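Local coordinates for nucleoprotein (Human coronavirus NL63, PDB 5EPW) that probably packages the positive-strand viral RNA genome into a helical ribonucleocapsid, this chain being its C-terminal domain, which forms a dimer, at residues 42-54 with 110-122. Numbering follows the deposited sequence.
Sequences PRDFNHNMGDSDL and PKFIEQISAFTKP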
# COMPACT_ATOMS: atom_id res chain seq x y z
N PRO B 42 13.37 -6.29 10.22
CA PRO B 42 13.65 -5.27 11.13
C PRO B 42 13.39 -3.88 10.57
O PRO B 42 13.45 -3.68 9.33
CB PRO B 42 15.15 -5.51 11.42
CG PRO B 42 15.68 -6.14 10.20
CD PRO B 42 14.57 -7.00 9.71
N ARG B 43 13.04 -2.94 11.41
CA ARG B 43 12.88 -1.53 10.98
C ARG B 43 14.22 -1.00 10.45
O ARG B 43 15.30 -1.20 11.13
CB ARG B 43 12.49 -0.64 12.11
CG ARG B 43 11.14 -1.04 12.78
CD ARG B 43 9.90 -0.97 11.84
NE ARG B 43 9.87 -2.19 11.11
CZ ARG B 43 9.23 -2.32 9.92
NH1 ARG B 43 9.35 -3.48 9.25
NH2 ARG B 43 8.47 -1.35 9.43
N ASP B 44 14.19 -0.28 9.35
CA ASP B 44 15.38 0.35 8.78
C ASP B 44 14.91 1.48 7.87
O ASP B 44 13.68 1.75 7.82
CB ASP B 44 16.33 -0.66 8.11
CG ASP B 44 15.84 -1.32 6.85
OD1 ASP B 44 14.84 -0.82 6.25
OD2 ASP B 44 16.48 -2.29 6.44
N PHE B 45 15.82 2.09 7.11
CA PHE B 45 15.42 3.25 6.32
C PHE B 45 14.61 2.92 5.12
O PHE B 45 13.95 3.82 4.59
CB PHE B 45 16.69 4.11 6.05
CG PHE B 45 17.21 4.78 7.29
CD1 PHE B 45 16.62 5.95 7.73
CD2 PHE B 45 18.28 4.24 8.04
CE1 PHE B 45 17.03 6.52 8.90
CE2 PHE B 45 18.69 4.86 9.19
CZ PHE B 45 18.04 5.99 9.65
N ASN B 46 14.54 1.66 4.76
CA ASN B 46 13.68 1.20 3.63
C ASN B 46 12.39 0.52 4.14
O ASN B 46 11.56 0.12 3.34
CB ASN B 46 14.45 0.32 2.68
CG ASN B 46 15.35 1.10 1.73
OD1 ASN B 46 14.83 1.73 0.77
ND2 ASN B 46 16.63 1.23 2.07
N HIS B 47 12.27 0.35 5.44
CA HIS B 47 11.11 -0.29 6.10
C HIS B 47 10.87 0.41 7.43
O HIS B 47 11.30 -0.08 8.49
CB HIS B 47 11.36 -1.83 6.30
CG HIS B 47 11.90 -2.52 5.11
ND1 HIS B 47 13.24 -2.49 4.74
CD2 HIS B 47 11.28 -3.28 4.19
CE1 HIS B 47 13.41 -3.22 3.66
NE2 HIS B 47 12.24 -3.69 3.26
N ASN B 48 10.40 1.65 7.36
CA ASN B 48 10.65 2.60 8.46
C ASN B 48 9.47 2.88 9.42
O ASN B 48 9.62 3.69 10.35
CB ASN B 48 11.20 3.95 7.94
CG ASN B 48 10.33 4.63 6.99
OD1 ASN B 48 9.69 4.05 6.08
ND2 ASN B 48 10.22 5.95 7.13
N MET B 49 8.26 2.35 9.15
CA MET B 49 7.14 2.65 9.97
C MET B 49 7.03 1.72 11.20
O MET B 49 7.14 0.51 11.14
CB MET B 49 5.84 2.41 9.18
CG MET B 49 5.66 3.39 7.99
SD MET B 49 5.82 5.15 8.36
CE MET B 49 4.38 5.31 9.40
N GLY B 50 6.77 2.37 12.35
CA GLY B 50 6.27 1.68 13.54
C GLY B 50 7.29 1.72 14.71
O GLY B 50 8.45 1.36 14.59
N ASP B 51 6.69 2.11 15.84
CA ASP B 51 7.42 2.01 17.07
C ASP B 51 7.51 0.63 17.66
O ASP B 51 7.04 -0.35 17.07
CB ASP B 51 6.81 3.07 18.06
CG ASP B 51 5.43 2.73 18.59
OD1 ASP B 51 5.02 1.56 18.51
OD2 ASP B 51 4.66 3.63 19.03
N SER B 52 8.10 0.47 18.85
CA SER B 52 8.34 -0.84 19.37
C SER B 52 7.01 -1.59 19.66
O SER B 52 7.02 -2.80 19.52
CB SER B 52 9.10 -0.74 20.70
OG SER B 52 8.32 0.01 21.63
N ASP B 53 5.95 -0.89 20.05
CA ASP B 53 4.64 -1.52 20.31
C ASP B 53 4.00 -2.05 18.99
O ASP B 53 3.49 -3.19 18.93
CB ASP B 53 3.66 -0.55 20.98
CG ASP B 53 2.37 -1.24 21.39
OD1 ASP B 53 2.43 -2.21 22.13
OD2 ASP B 53 1.26 -0.90 20.96
N LEU B 54 4.12 -1.21 17.95
CA LEU B 54 3.63 -1.65 16.64
C LEU B 54 4.42 -2.83 16.14
O LEU B 54 3.86 -3.77 15.47
CB LEU B 54 3.66 -0.51 15.66
CG LEU B 54 2.44 0.35 15.56
CD1 LEU B 54 1.23 -0.26 14.91
CD2 LEU B 54 2.05 0.97 16.89
N PRO B 110 -1.19 13.44 12.97
CA PRO B 110 -0.09 13.46 13.90
C PRO B 110 0.38 12.07 14.41
O PRO B 110 1.56 11.87 14.59
CB PRO B 110 -0.63 14.28 15.10
CG PRO B 110 -1.68 15.08 14.46
CD PRO B 110 -2.33 14.33 13.36
N LYS B 111 -0.58 11.16 14.63
CA LYS B 111 -0.22 9.78 15.02
C LYS B 111 0.63 9.09 13.93
O LYS B 111 1.58 8.40 14.25
CB LYS B 111 -1.52 9.03 15.19
CG LYS B 111 -1.38 7.51 15.56
CD LYS B 111 -0.65 7.33 16.85
CE LYS B 111 -0.65 5.88 17.37
NZ LYS B 111 0.06 5.84 18.69
N PHE B 112 0.19 9.30 12.68
CA PHE B 112 0.99 8.69 11.53
C PHE B 112 2.43 9.22 11.54
O PHE B 112 3.40 8.51 11.46
CB PHE B 112 0.25 8.91 10.28
CG PHE B 112 0.80 8.14 9.11
CD1 PHE B 112 1.89 8.62 8.41
CD2 PHE B 112 0.21 6.98 8.77
CE1 PHE B 112 2.37 7.88 7.32
CE2 PHE B 112 0.64 6.22 7.67
CZ PHE B 112 1.74 6.67 6.98
N ILE B 113 2.58 10.57 11.66
CA ILE B 113 3.87 11.14 11.65
C ILE B 113 4.78 10.68 12.76
O ILE B 113 5.98 10.43 12.58
CB ILE B 113 3.72 12.73 11.58
CG1 ILE B 113 3.20 13.15 10.22
CG2 ILE B 113 5.11 13.32 11.78
CD1 ILE B 113 2.78 14.61 10.08
N GLU B 114 4.23 10.48 13.99
CA GLU B 114 4.94 9.88 15.09
C GLU B 114 5.56 8.54 14.80
O GLU B 114 6.62 8.18 15.28
CB GLU B 114 3.99 9.73 16.33
CG GLU B 114 4.02 10.93 17.28
CD GLU B 114 2.82 10.97 18.23
OE1 GLU B 114 2.22 9.91 18.53
OE2 GLU B 114 2.39 12.11 18.61
N GLN B 115 4.90 7.77 13.93
CA GLN B 115 5.34 6.45 13.62
C GLN B 115 6.45 6.43 12.49
O GLN B 115 7.04 5.34 12.32
CB GLN B 115 4.19 5.52 13.18
CG GLN B 115 3.18 5.42 14.32
CD GLN B 115 3.73 4.65 15.47
OE1 GLN B 115 4.32 3.54 15.32
NE2 GLN B 115 3.54 5.21 16.71
N ILE B 116 6.59 7.51 11.72
CA ILE B 116 7.53 7.51 10.60
C ILE B 116 8.92 7.46 11.16
O ILE B 116 9.33 8.39 11.92
CB ILE B 116 7.35 8.75 9.71
CG1 ILE B 116 6.02 8.83 9.11
CG2 ILE B 116 8.44 8.77 8.66
CD1 ILE B 116 5.74 10.06 8.30
N SER B 117 9.69 6.46 10.83
CA SER B 117 11.01 6.22 11.34
C SER B 117 11.11 6.31 12.86
O SER B 117 12.14 6.82 13.47
CB SER B 117 12.00 7.24 10.66
OG SER B 117 12.05 7.00 9.22
N ALA B 118 10.11 5.74 13.50
CA ALA B 118 10.09 5.64 14.94
C ALA B 118 11.24 4.90 15.53
O ALA B 118 11.70 5.17 16.71
CB ALA B 118 8.77 5.12 15.40
N PHE B 119 11.85 3.95 14.85
CA PHE B 119 13.02 3.23 15.24
C PHE B 119 14.21 4.18 15.51
O PHE B 119 15.06 3.73 16.28
CB PHE B 119 13.43 2.14 14.24
CG PHE B 119 14.11 2.64 12.99
CD1 PHE B 119 13.39 3.11 11.90
CD2 PHE B 119 15.50 2.60 12.86
CE1 PHE B 119 14.05 3.60 10.72
CE2 PHE B 119 16.16 3.02 11.68
CZ PHE B 119 15.42 3.55 10.62
N THR B 120 14.22 5.35 14.97
CA THR B 120 15.36 6.31 15.21
C THR B 120 15.20 6.98 16.58
O THR B 120 16.13 7.70 17.06
CB THR B 120 15.46 7.32 14.10
OG1 THR B 120 14.33 8.17 13.88
CG2 THR B 120 15.71 6.62 12.74
N LYS B 121 14.06 6.82 17.22
CA LYS B 121 13.69 7.69 18.34
C LYS B 121 13.01 6.82 19.36
O LYS B 121 11.85 7.02 19.69
CB LYS B 121 12.87 8.91 17.90
CG LYS B 121 11.77 8.63 16.90
CD LYS B 121 11.20 9.81 16.07
CE LYS B 121 10.06 9.21 15.20
NZ LYS B 121 9.14 9.93 14.29
N PRO B 122 13.76 5.85 19.91
CA PRO B 122 13.17 5.02 20.96
C PRO B 122 12.96 5.76 22.32
O PRO B 122 13.67 6.73 22.63
CB PRO B 122 14.18 3.88 21.09
CG PRO B 122 15.48 4.51 20.74
CD PRO B 122 15.17 5.54 19.69
O HOH W 1 10.17 2.59 12.84
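Asp51, the N-cap residue of helix 52-57, is held by Gln115, on the segment that carries helix 109-115. The Gln115 amide bonds twice: OE1 accepts from Asp51 N at 2.8 Å, while NE2 donates to Asp51 OD2 at 3.0 Å. The second bond is nearly straight but reaches OD2 from above the carboxylate, whose plane stands 81° to the amide. Asp51 OD1 accepts from Leu54 N, the capping bond, so the carboxylate is held at both oxygens, which probably helps fix its rotation. Alongside, Gly50 N donates to Gln115 O at 3.0 Å, and Asn48 O accepts a weak bond from Ser117 N, making a single bridge between Met49 and Ile116. Asn48 ND2 reaches Ser117 OG in the plane of its amide (3.0 Å), while its OD1 accepts from Val83 N of the second subunit. Beside the bridge, two successive turns of the Met49 chain (chi2 -52°, chi3 -66°) bring CE over one face of Phe112, 4.0 Å from the ring centroid, a CH-pi contact. At the outer end the CZ edge of Phe119 stands over the centre of one Phe45 face; the T-shaped pair has centroids 5.0 Å apart. One water, donating to Asn48 O and Gly50 O and accepting from Phe119 N, ties the loop to the 3-10 segment 118-120. The whole is an Asp N-cap, its carboxylate also bound by a glutamine amide, beside an isolated antiparallel beta bridge, within the nucleocapsid C-terminal domain, the predicted dimerization region.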